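Local atomic coordinates of 30kLP (Treponema pallidum, PDB entry 3K8G), a protein that alters membrane permeability at acidic pH and might be involved in ligand transport. Residues 20-26 against 161-167; 32-36 against 245-249; 53-58 against 70-76. All coordinates share one frame; numbering follows the deposited sequence.

Contact 1: 20-26 against 161-167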
ATOM      1  N   ASP A  20       7.420  -7.051   2.513  1.00 11.25           N
ATOM      2  CA  ASP A  20       6.925  -8.010   1.515  1.00 11.11           C
ATOM      3  C   ASP A  20       6.109  -7.359   0.398  1.00 10.46           C
ATOM      4  O   ASP A  20       6.073  -7.883  -0.733  1.00 10.35           O
ATOM      5  CB  ASP A  20       6.097  -9.037   2.233  1.00 11.64           C
ATOM      6  CG  ASP A  20       6.919  -9.789   3.242  1.00 16.74           C
ATOM      7  OD1 ASP A  20       7.574 -10.724   2.806  1.00 15.19           O
ATOM      8  OD2 ASP A  20       6.988  -9.405   4.433  1.00 16.49           O
ATOM      9  N   VAL A  21       5.411  -6.255   0.722  1.00  8.02           N
ATOM     10  CA  VAL A  21       4.596  -5.501  -0.280  1.00 10.80           C
ATOM     11  C   VAL A  21       4.803  -4.007  -0.066  1.00 11.63           C
ATOM     12  O   VAL A  21       4.800  -3.567   1.086  1.00 10.01           O
ATOM     13  CB  VAL A  21       3.066  -5.777  -0.152  1.00 10.49           C
ATOM     14  CG1 VAL A  21       2.258  -4.974  -1.190  1.00  9.80           C
ATOM     15  CG2 VAL A  21       2.762  -7.290  -0.272  1.00  8.68           C
ATOM     16  N   TYR A  22       5.046  -3.256  -1.157  1.00  6.32           N
ATOM     17  CA  TYR A  22       5.075  -1.807  -1.082  1.00  7.12           C
ATOM     18  C   TYR A  22       3.856  -1.317  -1.840  1.00  6.92           C
ATOM     19  O   TYR A  22       3.487  -1.917  -2.859  1.00  7.58           O
ATOM     20  CB  TYR A  22       6.366  -1.221  -1.708  1.00  7.27           C
ATOM     21  CG  TYR A  22       7.535  -1.410  -0.767  1.00  8.60           C
ATOM     22  CD1 TYR A  22       7.758  -0.515   0.305  1.00  7.56           C
ATOM     23  CD2 TYR A  22       8.393  -2.509  -0.928  1.00  8.83           C
ATOM     24  CE1 TYR A  22       8.854  -0.718   1.194  1.00 10.10           C
ATOM     25  CE2 TYR A  22       9.487  -2.728  -0.005  1.00 11.01           C
ATOM     26  CZ  TYR A  22       9.691  -1.827   1.014  1.00 11.57           C
ATOM     27  OH  TYR A  22      10.700  -2.077   1.906  1.00  9.90           O
ATOM     28  N   LEU A  23       3.254  -0.224  -1.348  1.00  8.72           N
ATOM     29  CA  LEU A  23       2.014   0.296  -1.925  1.00  9.73           C
ATOM     30  C   LEU A  23       2.094   1.807  -2.066  1.00 10.04           C
ATOM     31  O   LEU A  23       2.692   2.497  -1.249  1.00  8.66           O
ATOM     32  CB  LEU A  23       0.802  -0.036  -1.031  1.00 12.02           C
ATOM     33  CG  LEU A  23       0.611  -1.495  -0.605  1.00 15.36           C
ATOM     34  CD1 LEU A  23       1.427  -1.779   0.709  1.00 15.06           C
ATOM     35  CD2 LEU A  23      -0.902  -1.782  -0.375  1.00 17.20           C
ATOM     36  N   TYR A  24       1.505   2.333  -3.130  1.00  9.97           N
ATOM     37  CA  TYR A  24       1.358   3.758  -3.231  1.00 10.61           C
ATOM     38  C   TYR A  24      -0.055   4.063  -3.774  1.00 13.10           C
ATOM     39  O   TYR A  24      -0.445   3.542  -4.823  1.00  9.56           O
ATOM     40  CB  TYR A  24       2.447   4.314  -4.166  1.00 10.89           C
ATOM     41  CG  TYR A  24       2.175   5.731  -4.570  1.00 10.03           C
ATOM     42  CD1 TYR A  24       2.412   6.782  -3.700  1.00 14.41           C
ATOM     43  CD2 TYR A  24       1.671   6.014  -5.843  1.00 12.82           C
ATOM     44  CE1 TYR A  24       2.133   8.131  -4.098  1.00 13.32           C
ATOM     45  CE2 TYR A  24       1.378   7.344  -6.251  1.00 15.32           C
ATOM     46  CZ  TYR A  24       1.633   8.379  -5.384  1.00 17.71           C
ATOM     47  OH  TYR A  24       1.354   9.663  -5.814  1.00 17.83           O
ATOM     48  N   PHE A  25      -0.805   4.904  -3.054  1.00 12.88           N
ATOM     49  CA  PHE A  25      -2.160   5.301  -3.477  1.00 16.64           C
ATOM     50  C   PHE A  25      -2.251   6.835  -3.552  1.00 17.43           C
ATOM     51  O   PHE A  25      -2.250   7.476  -2.511  1.00 16.69           O
ATOM     52  CB  PHE A  25      -3.186   4.915  -2.409  1.00 15.68           C
ATOM     53  CG  PHE A  25      -3.320   3.429  -2.149  1.00 20.09           C
ATOM     54  CD1 PHE A  25      -4.368   2.705  -2.708  1.00 19.55           C
ATOM     55  CD2 PHE A  25      -2.467   2.785  -1.265  1.00 24.15           C
ATOM     56  CE1 PHE A  25      -4.528   1.346  -2.454  1.00 23.76           C
ATOM     57  CE2 PHE A  25      -2.617   1.421  -1.004  1.00 25.98           C
ATOM     58  CZ  PHE A  25      -3.638   0.705  -1.594  1.00 23.51           C
ATOM     59  N   PRO A  26      -2.375   7.414  -4.760  1.00 17.31           N
ATOM     60  CA  PRO A  26      -2.866   8.800  -4.808  1.00 17.76           C
ATOM     61  C   PRO A  26      -4.304   8.812  -4.276  1.00 17.32           C
ATOM     62  O   PRO A  26      -5.097   7.987  -4.682  1.00 18.77           O
ATOM     63  CB  PRO A  26      -2.816   9.164  -6.305  1.00 20.15           C
ATOM     64  CG  PRO A  26      -2.348   7.926  -7.053  1.00 15.01           C
ATOM     65  CD  PRO A  26      -2.204   6.791  -6.090  1.00 19.89           C
ATOM     66  N   THR A 161      -2.835   6.673 -10.647  1.00 17.64           N
ATOM     67  CA  THR A 161      -2.462   5.251 -10.678  1.00 15.29           C
ATOM     68  C   THR A 161      -2.021   4.787  -9.285  1.00 13.34           C
ATOM     69  O   THR A 161      -1.165   5.405  -8.663  1.00 12.09           O
ATOM     70  CB  THR A 161      -1.359   5.011 -11.712  1.00 15.57           C
ATOM     71  OG1 THR A 161      -1.857   5.366 -13.008  1.00 14.86           O
ATOM     72  CG2 THR A 161      -0.945   3.542 -11.771  1.00 14.67           C
ATOM     73  N   VAL A 162      -2.611   3.685  -8.844  1.00 12.19           N
ATOM     74  CA  VAL A 162      -2.245   2.950  -7.634  1.00 11.60           C
ATOM     75  C   VAL A 162      -1.109   1.982  -8.029  1.00 11.15           C
ATOM     76  O   VAL A 162      -1.197   1.322  -9.064  1.00 11.92           O
ATOM     77  CB  VAL A 162      -3.459   2.150  -7.103  1.00 10.70           C
ATOM     78  CG1 VAL A 162      -3.079   1.229  -5.881  1.00 13.68           C
ATOM     79  CG2 VAL A 162      -4.600   3.092  -6.724  1.00 12.71           C
ATOM     80  N   ALA A 163      -0.035   1.940  -7.234  1.00  9.65           N
ATOM     81  CA  ALA A 163       1.127   1.074  -7.564  1.00 10.62           C
ATOM     82  C   ALA A 163       1.381   0.053  -6.453  1.00 11.70           C
ATOM     83  O   ALA A 163       1.355   0.405  -5.273  1.00  9.30           O
ATOM     84  CB  ALA A 163       2.398   1.960  -7.813  1.00 12.09           C
ATOM     85  N   LEU A 164       1.648  -1.210  -6.812  1.00  9.85           N
ATOM     86  CA  LEU A 164       2.045  -2.170  -5.805  1.00 11.74           C
ATOM     87  C   LEU A 164       3.306  -2.859  -6.279  1.00 10.28           C
ATOM     88  O   LEU A 164       3.460  -3.117  -7.477  1.00 11.31           O
ATOM     89  CB  LEU A 164       0.963  -3.227  -5.541  1.00  9.76           C
ATOM     90  CG  LEU A 164      -0.166  -2.799  -4.573  1.00 18.06           C
ATOM     91  CD1 LEU A 164      -1.273  -2.160  -5.360  1.00 21.05           C
ATOM     92  CD2 LEU A 164      -0.678  -4.022  -3.819  1.00 25.40           C
ATOM     93  N   TYR A 165       4.210  -3.114  -5.343  1.00 10.43           N
ATOM     94  CA  TYR A 165       5.350  -3.954  -5.651  1.00  9.15           C
ATOM     95  C   TYR A 165       5.354  -5.127  -4.681  1.00 10.00           C
ATOM     96  O   TYR A 165       5.402  -4.925  -3.452  1.00  9.44           O
ATOM     97  CB  TYR A 165       6.642  -3.152  -5.519  1.00  9.86           C
ATOM     98  CG  TYR A 165       7.872  -4.014  -5.819  1.00 10.01           C
ATOM     99  CD1 TYR A 165       7.978  -4.660  -7.041  1.00 13.52           C
ATOM    100  CD2 TYR A 165       8.930  -4.155  -4.894  1.00 13.10           C
ATOM    101  CE1 TYR A 165       9.081  -5.440  -7.353  1.00 18.52           C
ATOM    102  CE2 TYR A 165      10.058  -4.931  -5.233  1.00 21.88           C
ATOM    103  CZ  TYR A 165      10.103  -5.564  -6.476  1.00 21.51           C
ATOM    104  OH  TYR A 165      11.170  -6.363  -6.878  1.00 29.70           O
ATOM    105  N   ILE A 166       5.336  -6.350  -5.208  1.00  9.88           N
ATOM    106  CA  ILE A 166       5.027  -7.515  -4.341  1.00 10.53           C
ATOM    107  C   ILE A 166       6.154  -8.511  -4.542  1.00 12.24           C
ATOM    108  O   ILE A 166       6.337  -8.988  -5.666  1.00 11.45           O
ATOM    109  CB  ILE A 166       3.665  -8.121  -4.753  1.00 10.83           C
ATOM    110  CG1 ILE A 166       2.558  -7.058  -4.614  1.00 11.63           C
ATOM    111  CG2 ILE A 166       3.354  -9.471  -3.967  1.00 14.44           C
ATOM    112  CD1 ILE A 166       1.611  -7.005  -5.844  1.00 18.95           C
ATOM    113  N   LYS A 167       6.926  -8.789  -3.483  1.00 12.03           N
ATOM    114  CA  LYS A 167       8.076  -9.674  -3.613  1.00 14.14           C
ATOM    115  C   LYS A 167       7.631 -11.089  -3.977  1.00 15.40           C
ATOM    116  O   LYS A 167       8.263 -11.723  -4.807  1.00 17.03           O
ATOM    117  CB  LYS A 167       8.953  -9.651  -2.335  1.00 16.34           C
ATOM    118  CG  LYS A 167       9.448  -8.219  -2.003  1.00 21.54           C
ATOM    119  CD  LYS A 167      10.683  -8.150  -1.096  1.00 31.17           C
ATOM    120  CE  LYS A 167      11.228  -6.683  -1.025  1.00 33.20           C
ATOM    121  NZ  LYS A 167      11.811  -6.265   0.322  1.00 20.22           N
TER
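Tyr22 and Tyr165 are paired on neighbouring antiparallel strands, and Tyr22 CD2 lies at the edge of the Tyr165 ring, near its plane. Lys167 NZ sits at the edge of the Tyr22 ring, 4.2 Å from Tyr22 CE2, and is hydrogen-bonded to Ala19 O. The Tyr24 ring has the backbone N of Pro26 over one face, offset toward the rim. The Phe25 ring is met obliquely by Val162, with Phe25 CE1 3.7 Å from Val162 CG1. These groups belong to an antiparallel strand pair of the U-shaped beta-half-barrel. Tyr22, Tyr24, Ala163 and Tyr165 share one face of the sheet, where helix 147-153 packs through Phe149 and Cys153. Val21, Leu23, Leu164 and Ile166 form the other face. There Leu164 CD2 reaches both Val21 CG1 and Leu23 CD2, each at 4.1 Å. Val21 CG1 is held anti to the main-chain nitrogen (chi1 179°), which lays it alongside Ile166 CG1. Backbone bonds run both ways in the pairs Tyr22-Tyr165 and Tyr24-Ala163. Asp20 and Val21 both face Phe61 of strand 54-62 in a classic beta bulge. A fifth bond closes the strand end: Lys167 N donates to Asp20 O at 3.0 Å, with an N-H...O angle of 169°.

Contact 2: 32-36 against 245-249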
ATOM      1  N   ASN A  32     -13.035   5.547  -2.865  1.00 22.85           N
ATOM      2  CA  ASN A  32     -13.848   4.379  -2.524  1.00 24.98           C
ATOM      3  C   ASN A  32     -12.968   3.182  -2.155  1.00 24.43           C
ATOM      4  O   ASN A  32     -13.184   2.522  -1.136  1.00 24.18           O
ATOM      5  CB  ASN A  32     -14.777   4.003  -3.682  1.00 25.32           C
ATOM      6  CG  ASN A  32     -15.556   2.696  -3.425  1.00 34.49           C
ATOM      7  OD1 ASN A  32     -15.381   1.692  -4.140  1.00 38.94           O
ATOM      8  ND2 ASN A  32     -16.419   2.705  -2.406  1.00 36.92           N
ATOM      9  N   LEU A  33     -11.980   2.896  -2.997  1.00 23.70           N
ATOM     10  CA  LEU A  33     -11.063   1.792  -2.712  1.00 23.30           C
ATOM     11  C   LEU A  33     -10.415   1.919  -1.317  1.00 22.05           C
ATOM     12  O   LEU A  33     -10.399   0.970  -0.537  1.00 21.86           O
ATOM     13  CB  LEU A  33      -9.970   1.713  -3.781  1.00 24.33           C
ATOM     14  CG  LEU A  33      -8.879   0.679  -3.482  1.00 22.88           C
ATOM     15  CD1 LEU A  33      -9.513  -0.692  -3.625  1.00 26.51           C
ATOM     16  CD2 LEU A  33      -7.687   0.850  -4.429  1.00 21.15           C
ATOM     17  N   ILE A  34      -9.874   3.092  -1.019  1.00 23.45           N
ATOM     18  CA  ILE A  34      -9.173   3.296   0.257  1.00 25.56           C
ATOM     19  C   ILE A  34     -10.169   3.174   1.417  1.00 25.47           C
ATOM     20  O   ILE A  34      -9.864   2.564   2.435  1.00 25.28           O
ATOM     21  CB  ILE A  34      -8.444   4.651   0.303  1.00 25.52           C
ATOM     22  CG1 ILE A  34      -7.318   4.686  -0.734  1.00 25.51           C
ATOM     23  CG2 ILE A  34      -7.861   4.891   1.711  1.00 30.18           C
ATOM     24  CD1 ILE A  34      -6.896   6.091  -1.157  1.00 24.39           C
ATOM     25  N   SER A  35     -11.363   3.751   1.250  1.00 26.19           N
ATOM     26  CA  SER A  35     -12.410   3.612   2.256  1.00 26.73           C
ATOM     27  C   SER A  35     -12.696   2.157   2.556  1.00 26.35           C
ATOM     28  O   SER A  35     -12.770   1.786   3.718  1.00 25.62           O
ATOM     29  CB  SER A  35     -13.702   4.327   1.828  1.00 28.70           C
ATOM     30  OG  SER A  35     -13.533   5.726   1.987  1.00 33.49           O
ATOM     31  N   ARG A  36     -12.859   1.338   1.513  1.00 26.31           N
ATOM     32  CA  ARG A  36     -13.160  -0.087   1.691  1.00 27.62           C
ATOM     33  C   ARG A  36     -12.044  -0.838   2.408  1.00 26.64           C
ATOM     34  O   ARG A  36     -12.304  -1.688   3.267  1.00 25.59           O
ATOM     35  CB  ARG A  36     -13.401  -0.769   0.347  1.00 29.51           C
ATOM     36  CG  ARG A  36     -14.678  -0.377  -0.338  1.00 34.16           C
ATOM     37  CD  ARG A  36     -14.796  -1.106  -1.682  1.00 42.64           C
ATOM     38  NE  ARG A  36     -16.112  -0.881  -2.282  1.00 45.25           N
ATOM     39  CZ  ARG A  36     -17.182  -1.646  -2.068  1.00 45.48           C
ATOM     40  NH1 ARG A  36     -17.104  -2.711  -1.277  1.00 43.75           N
ATOM     41  NH2 ARG A  36     -18.333  -1.344  -2.660  1.00 45.77           N
ATOM     42  N   ALA A 245     -13.462  -2.833  -7.578  1.00 23.66           N
ATOM     43  CA  ALA A 245     -12.885  -2.127  -6.445  1.00 25.23           C
ATOM     44  C   ALA A 245     -13.117  -2.914  -5.164  1.00 26.50           C
ATOM     45  O   ALA A 245     -12.244  -2.979  -4.307  1.00 25.13           O
ATOM     46  CB  ALA A 245     -13.478  -0.726  -6.321  1.00 25.91           C
ATOM     47  N   GLU A 246     -14.302  -3.509  -5.028  1.00 27.17           N
ATOM     48  CA  GLU A 246     -14.571  -4.355  -3.861  1.00 27.67           C
ATOM     49  C   GLU A 246     -13.622  -5.568  -3.755  1.00 25.81           C
ATOM     50  O   GLU A 246     -13.157  -5.888  -2.662  1.00 26.94           O
ATOM     51  CB  GLU A 246     -16.040  -4.803  -3.798  1.00 28.53           C
ATOM     52  CG  GLU A 246     -16.194  -6.268  -3.398  1.00 33.55           C
ATOM     53  CD  GLU A 246     -17.191  -6.488  -2.286  1.00 42.71           C
ATOM     54  OE1 GLU A 246     -18.411  -6.370  -2.546  1.00 39.67           O
ATOM     55  OE2 GLU A 246     -16.742  -6.796  -1.155  1.00 47.24           O
ATOM     56  N   ARG A 247     -13.342  -6.251  -4.859  1.00 26.31           N
ATOM     57  CA  ARG A 247     -12.464  -7.417  -4.764  1.00 25.22           C
ATOM     58  C   ARG A 247     -11.017  -6.981  -4.582  1.00 23.35           C
ATOM     59  O   ARG A 247     -10.265  -7.633  -3.858  1.00 24.47           O
ATOM     60  CB  ARG A 247     -12.594  -8.380  -5.944  1.00 26.81           C
ATOM     61  CG  ARG A 247     -12.591  -9.844  -5.460  1.00 31.51           C
ATOM     62  CD  ARG A 247     -12.605 -10.883  -6.567  1.00 32.71           C
ATOM     63  NE  ARG A 247     -11.269 -11.438  -6.691  1.00 43.15           N
ATOM     64  CZ  ARG A 247     -10.503 -11.330  -7.767  1.00 37.29           C
ATOM     65  NH1 ARG A 247      -9.302 -11.857  -7.744  1.00 39.43           N
ATOM     66  NH2 ARG A 247     -10.939 -10.715  -8.859  1.00 40.98           N
ATOM     67  N   LEU A 248     -10.629  -5.878  -5.228  1.00 21.29           N
ATOM     68  CA  LEU A 248      -9.292  -5.324  -5.049  1.00 21.31           C
ATOM     69  C   LEU A 248      -9.027  -4.994  -3.579  1.00 20.65           C
ATOM     70  O   LEU A 248      -7.976  -5.331  -3.044  1.00 19.32           O
ATOM     71  CB  LEU A 248      -9.068  -4.100  -5.943  1.00 20.77           C
ATOM     72  CG  LEU A 248      -7.707  -3.376  -5.858  1.00 21.30           C
ATOM     73  CD1 LEU A 248      -6.551  -4.337  -6.111  1.00 20.87           C
ATOM     74  CD2 LEU A 248      -7.663  -2.164  -6.846  1.00 20.01           C
ATOM     75  N   ALA A 249     -10.007  -4.365  -2.933  1.00 21.19           N
ATOM     76  CA  ALA A 249      -9.905  -3.998  -1.514  1.00 22.48           C
ATOM     77  C   ALA A 249      -9.701  -5.206  -0.595  1.00 22.95           C
ATOM     78  O   ALA A 249      -8.875  -5.159   0.336  1.00 23.18           O
ATOM     79  CB  ALA A 249     -11.144  -3.191  -1.080  1.00 21.35           C
TER
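Arg36 and Leu33 carry this helix-helix contact from one side, Ala245, Glu246, Leu248 and Ala249 from the other. Arg36 CB rests against Ala249 CB at 3.6 Å. Its chain runs out extended from CG to NE, and the guanidinium crosses Glu246, whose CB lies over one face near the rim, 3.4 Å from Arg36 NH1. Leu33 CD1 lies near Ala245 O and Ala249 CB, and Leu33 CD2 meets Leu248 CD2 at 3.9 Å, the two leucines crossing at about a right angle. Asn32 probably helps orient Arg36: Arg36 NE donates to Asn32 OD1 at 3.3 Å, a long bond that meets the carbonyl from the side (C=O...N angle 106°), though the oxygen lies in the guanidinium plane. Asn32 OD1 also touches Ala245 CB. Further out, Tyr200 of strand 199-207 packs on Leu33, Ala245 and Leu248. The segment axes are 9.0 Å apart and cross at -43°. Both helices are probably amphipathic and belong to the set that moves when the hydrophobic cavity opens. No hydrogen bond joins the segments. Glu246 OE1 stands 4.1 Å from Arg36 NH1, well out of the guanidinium plane, so their attraction is probably loose and apolar packing the main tie.

Contact 3: 53-58 against 70-76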
ATOM      1  N   ARG A  53      -8.002  14.315   4.370  1.00 22.73           N
ATOM      2  CA  ARG A  53      -7.035  15.420   4.296  1.00 23.66           C
ATOM      3  C   ARG A  53      -5.655  15.025   3.687  1.00 22.36           C
ATOM      4  O   ARG A  53      -4.690  15.783   3.789  1.00 21.68           O
ATOM      5  CB  ARG A  53      -6.824  16.000   5.700  1.00 24.99           C
ATOM      6  CG  ARG A  53      -8.105  16.639   6.304  1.00 28.73           C
ATOM      7  CD  ARG A  53      -7.771  17.569   7.450  1.00 33.10           C
ATOM      8  NE  ARG A  53      -7.154  18.797   6.953  1.00 38.29           N
ATOM      9  CZ  ARG A  53      -7.802  19.929   6.692  1.00 40.69           C
ATOM     10  NH1 ARG A  53      -9.115  20.028   6.892  1.00 39.35           N
ATOM     11  NH2 ARG A  53      -7.122  20.966   6.230  1.00 41.09           N
ATOM     12  N   THR A  54      -5.588  13.858   3.051  1.00 21.10           N
ATOM     13  CA  THR A  54      -4.326  13.282   2.547  1.00 19.39           C
ATOM     14  C   THR A  54      -4.292  13.320   1.018  1.00 18.20           C
ATOM     15  O   THR A  54      -5.299  13.016   0.386  1.00 16.46           O
ATOM     16  CB  THR A  54      -4.204  11.850   3.056  1.00 21.13           C
ATOM     17  OG1 THR A  54      -4.233  11.876   4.481  1.00 19.20           O
ATOM     18  CG2 THR A  54      -2.884  11.145   2.587  1.00 15.21           C
ATOM     19  N   THR A  55      -3.159  13.715   0.427  1.00 14.45           N
ATOM     20  CA  THR A  55      -3.046  13.688  -1.031  1.00 16.41           C
ATOM     21  C   THR A  55      -2.478  12.347  -1.527  1.00 14.90           C
ATOM     22  O   THR A  55      -2.861  11.884  -2.615  1.00 12.65           O
ATOM     23  CB  THR A  55      -2.214  14.870  -1.609  1.00 15.54           C
ATOM     24  OG1 THR A  55      -0.924  14.871  -1.009  1.00 25.06           O
ATOM     25  CG2 THR A  55      -2.879  16.228  -1.286  1.00 25.01           C
ATOM     26  N   ALA A  56      -1.591  11.725  -0.731  1.00 13.45           N
ATOM     27  CA  ALA A  56      -0.959  10.467  -1.147  1.00 14.58           C
ATOM     28  C   ALA A  56      -0.565   9.619   0.059  1.00 13.12           C
ATOM     29  O   ALA A  56      -0.156  10.152   1.095  1.00 14.38           O
ATOM     30  CB  ALA A  56       0.283  10.749  -2.011  1.00 13.52           C
ATOM     31  N   VAL A  57      -0.725   8.304  -0.081  1.00 13.35           N
ATOM     32  CA  VAL A  57      -0.388   7.357   0.976  1.00 13.30           C
ATOM     33  C   VAL A  57       0.709   6.387   0.438  1.00 12.89           C
ATOM     34  O   VAL A  57       0.548   5.801  -0.629  1.00 11.96           O
ATOM     35  CB  VAL A  57      -1.638   6.537   1.411  1.00 15.27           C
ATOM     36  CG1 VAL A  57      -1.256   5.418   2.418  1.00 14.17           C
ATOM     37  CG2 VAL A  57      -2.717   7.448   2.077  1.00 13.87           C
ATOM     38  N   TYR A  58       1.778   6.211   1.209  1.00 12.04           N
ATOM     39  CA  TYR A  58       2.865   5.270   0.904  1.00  9.57           C
ATOM     40  C   TYR A  58       2.779   4.178   1.953  1.00 11.56           C
ATOM     41  O   TYR A  58       2.601   4.479   3.141  1.00 12.46           O
ATOM     42  CB  TYR A  58       4.211   5.989   1.035  1.00 11.46           C
ATOM     43  CG  TYR A  58       4.333   7.184   0.146  1.00 14.51           C
ATOM     44  CD1 TYR A  58       5.000   7.090  -1.076  1.00 18.26           C
ATOM     45  CD2 TYR A  58       3.763   8.410   0.505  1.00 19.72           C
ATOM     46  CE1 TYR A  58       5.122   8.193  -1.920  1.00 19.11           C
ATOM     47  CE2 TYR A  58       3.867   9.525  -0.347  1.00 24.04           C
ATOM     48  CZ  TYR A  58       4.547   9.399  -1.557  1.00 24.57           C
ATOM     49  OH  TYR A  58       4.670  10.487  -2.405  1.00 24.23           O
ATOM     50  N   LEU A  70       2.462   3.087   7.268  1.00 11.87           N
ATOM     51  CA  LEU A  70       1.910   3.979   6.258  1.00  9.99           C
ATOM     52  C   LEU A  70       2.405   5.388   6.505  1.00  9.72           C
ATOM     53  O   LEU A  70       2.494   5.855   7.631  1.00 11.62           O
ATOM     54  CB  LEU A  70       0.363   3.982   6.308  1.00 12.36           C
ATOM     55  CG  LEU A  70      -0.294   2.598   6.212  1.00 18.67           C
ATOM     56  CD1 LEU A  70      -1.691   2.587   6.778  1.00 26.44           C
ATOM     57  CD2 LEU A  70      -0.262   2.166   4.735  1.00 17.87           C
ATOM     58  N   PHE A  71       2.686   6.079   5.422  1.00 10.52           N
ATOM     59  CA  PHE A  71       3.075   7.450   5.485  1.00 11.87           C
ATOM     60  C   PHE A  71       2.179   8.263   4.551  1.00 13.06           C
ATOM     61  O   PHE A  71       2.018   7.909   3.384  1.00 11.78           O
ATOM     62  CB  PHE A  71       4.550   7.571   5.085  1.00 11.35           C
ATOM     63  CG  PHE A  71       5.082   8.973   5.154  1.00 12.12           C
ATOM     64  CD1 PHE A  71       5.844   9.389   6.242  1.00 18.45           C
ATOM     65  CD2 PHE A  71       4.847   9.866   4.108  1.00 14.42           C
ATOM     66  CE1 PHE A  71       6.372  10.691   6.299  1.00 15.00           C
ATOM     67  CE2 PHE A  71       5.353  11.188   4.165  1.00 18.99           C
ATOM     68  CZ  PHE A  71       6.121  11.579   5.249  1.00 12.61           C
ATOM     69  N   GLY A  72       1.585   9.326   5.090  1.00 12.11           N
ATOM     70  CA  GLY A  72       0.658  10.178   4.299  1.00 14.17           C
ATOM     71  C   GLY A  72       1.185  11.594   4.125  1.00 12.87           C
ATOM     72  O   GLY A  72       1.737  12.146   5.060  1.00 11.60           O
ATOM     73  N   SER A  73       1.073  12.158   2.910  1.00 14.95           N
ATOM     74  CA  SER A  73       1.361  13.581   2.704  1.00 18.07           C
ATOM     75  C   SER A  73       0.008  14.235   2.624  1.00 16.56           C
ATOM     76  O   SER A  73      -0.863  13.746   1.897  1.00 15.26           O
ATOM     77  CB  SER A  73       2.091  13.838   1.378  1.00 18.85           C
ATOM     78  OG  SER A  73       3.258  13.038   1.314  1.00 31.97           O
ATOM     79  N   GLY A  74      -0.177  15.321   3.371  1.00 16.43           N
ATOM     80  CA  GLY A  74      -1.456  16.016   3.352  1.00 18.55           C
ATOM     81  C   GLY A  74      -1.383  17.332   4.096  1.00 19.29           C
ATOM     82  O   GLY A  74      -0.321  17.945   4.209  1.00 16.07           O
ATOM     83  N   SER A  75      -2.529  17.737   4.617  1.00 20.60           N
ATOM     84  CA  SER A  75      -2.660  19.011   5.355  1.00 21.44           C
ATOM     85  C   SER A  75      -3.331  18.659   6.670  1.00 19.49           C
ATOM     86  O   SER A  75      -4.500  18.278   6.695  1.00 20.97           O
ATOM     87  CB  SER A  75      -3.509  19.995   4.550  1.00 22.81           C
ATOM     88  OG  SER A  75      -3.561  21.264   5.192  1.00 31.89           O
ATOM     89  N   TYR A  76      -2.563  18.690   7.747  1.00 19.24           N
ATOM     90  CA  TYR A  76      -3.052  18.244   9.041  1.00 20.77           C
ATOM     91  C   TYR A  76      -2.879  19.350  10.099  1.00 21.58           C
ATOM     92  O   TYR A  76      -2.095  19.196  11.046  1.00 22.70           O
ATOM     93  CB  TYR A  76      -2.336  16.973   9.470  1.00 19.88           C
ATOM     94  CG  TYR A  76      -2.256  15.879   8.398  1.00 19.30           C
ATOM     95  CD1 TYR A  76      -3.398  15.223   7.969  1.00 18.97           C
ATOM     96  CD2 TYR A  76      -1.031  15.519   7.828  1.00 15.85           C
ATOM     97  CE1 TYR A  76      -3.339  14.229   7.010  1.00 18.08           C
ATOM     98  CE2 TYR A  76      -0.962  14.516   6.873  1.00 16.04           C
ATOM     99  CZ  TYR A  76      -2.106  13.873   6.479  1.00 14.98           C
ATOM    100  OH  TYR A  76      -2.059  12.873   5.536  1.00 14.67           O
TER
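Arg53 NE donates to Ser75 O at 2.7 Å, and the oxygen lies in the guanidinium plane. The arginine chain bends at chi3 (72°), which turns NE back onto that carbonyl. A second side-chain bond lies close by. Tyr76 OH donates to Thr54 OG1 at 2.6 Å, with OG1 at the edge of the tyrosine ring, in its plane. Thr54 OG1 is also bonded to Ile50 O, so this hydroxyl has two polar partners, Tyr76 OH and Ile50 O.

Backbone bonds run from here along the strands. Ser75 N donates to Arg53 O. Thr55 N then makes a 2.7 Å bond to Ser73 O. Ala56 N reaches the same oxygen only weakly, at 3.4 Å. Thr55 and Ala56 thus both face Ser73, a classic beta bulge in the hairpin of strands 54-62 and 67-74. The register shifts by one residue there, and the chain turns a corner at Thr55. Beyond it the pairing is regular: Ser73 N bonds to Ala56 O, and Tyr58 and Phe71 exchange two bonds.

Packing follows the two faces of the hairpin. Tyr58 and Phe71 lie side by side and point the same way, with Tyr58 CD2 4.0 Å from Phe71 CD2. Tyr58 CG is anti to the carbonyl carbon (chi1 -58°), which places the ring edge at Phe71 O, with Tyr58 CD2 3.4 Å from Phe71 O. The far end of that ring is anchored by a bond from Tyr58 OH to Cys153 O. Phe71 also packs on Pro11, Val14 and Val15 of helix 11-15. On the opposite face Val57 CG1 meets Leu70 CD2 at 4.1 Å. Thr54 CG2 lies on that face too, over Gly72 and 3.4 Å from Ser73 O.

Contact 1 is the buried one, near the centre of the chain; contacts 2 and 3 lie farther out and are partly buried. Contacts 1 and 3 are joined through neighbouring strands 21-26 and 54-62: Phe25 N probably bonds to Val57 O, and the rings of Tyr24 and Tyr58 meet. Contact 2 reaches contact 1 by packing alone, where Phe25 touches Leu33 and Ile34 of the helix that follows its strand. It does not touch contact 3. Both strand contacts rest on backbone hydrogen bonds, and contact 3 adds polar side chains near its bulge. Contact 2, between two helices, relies on apolar packing and a loose charge pair, in contrast to the bonded strands.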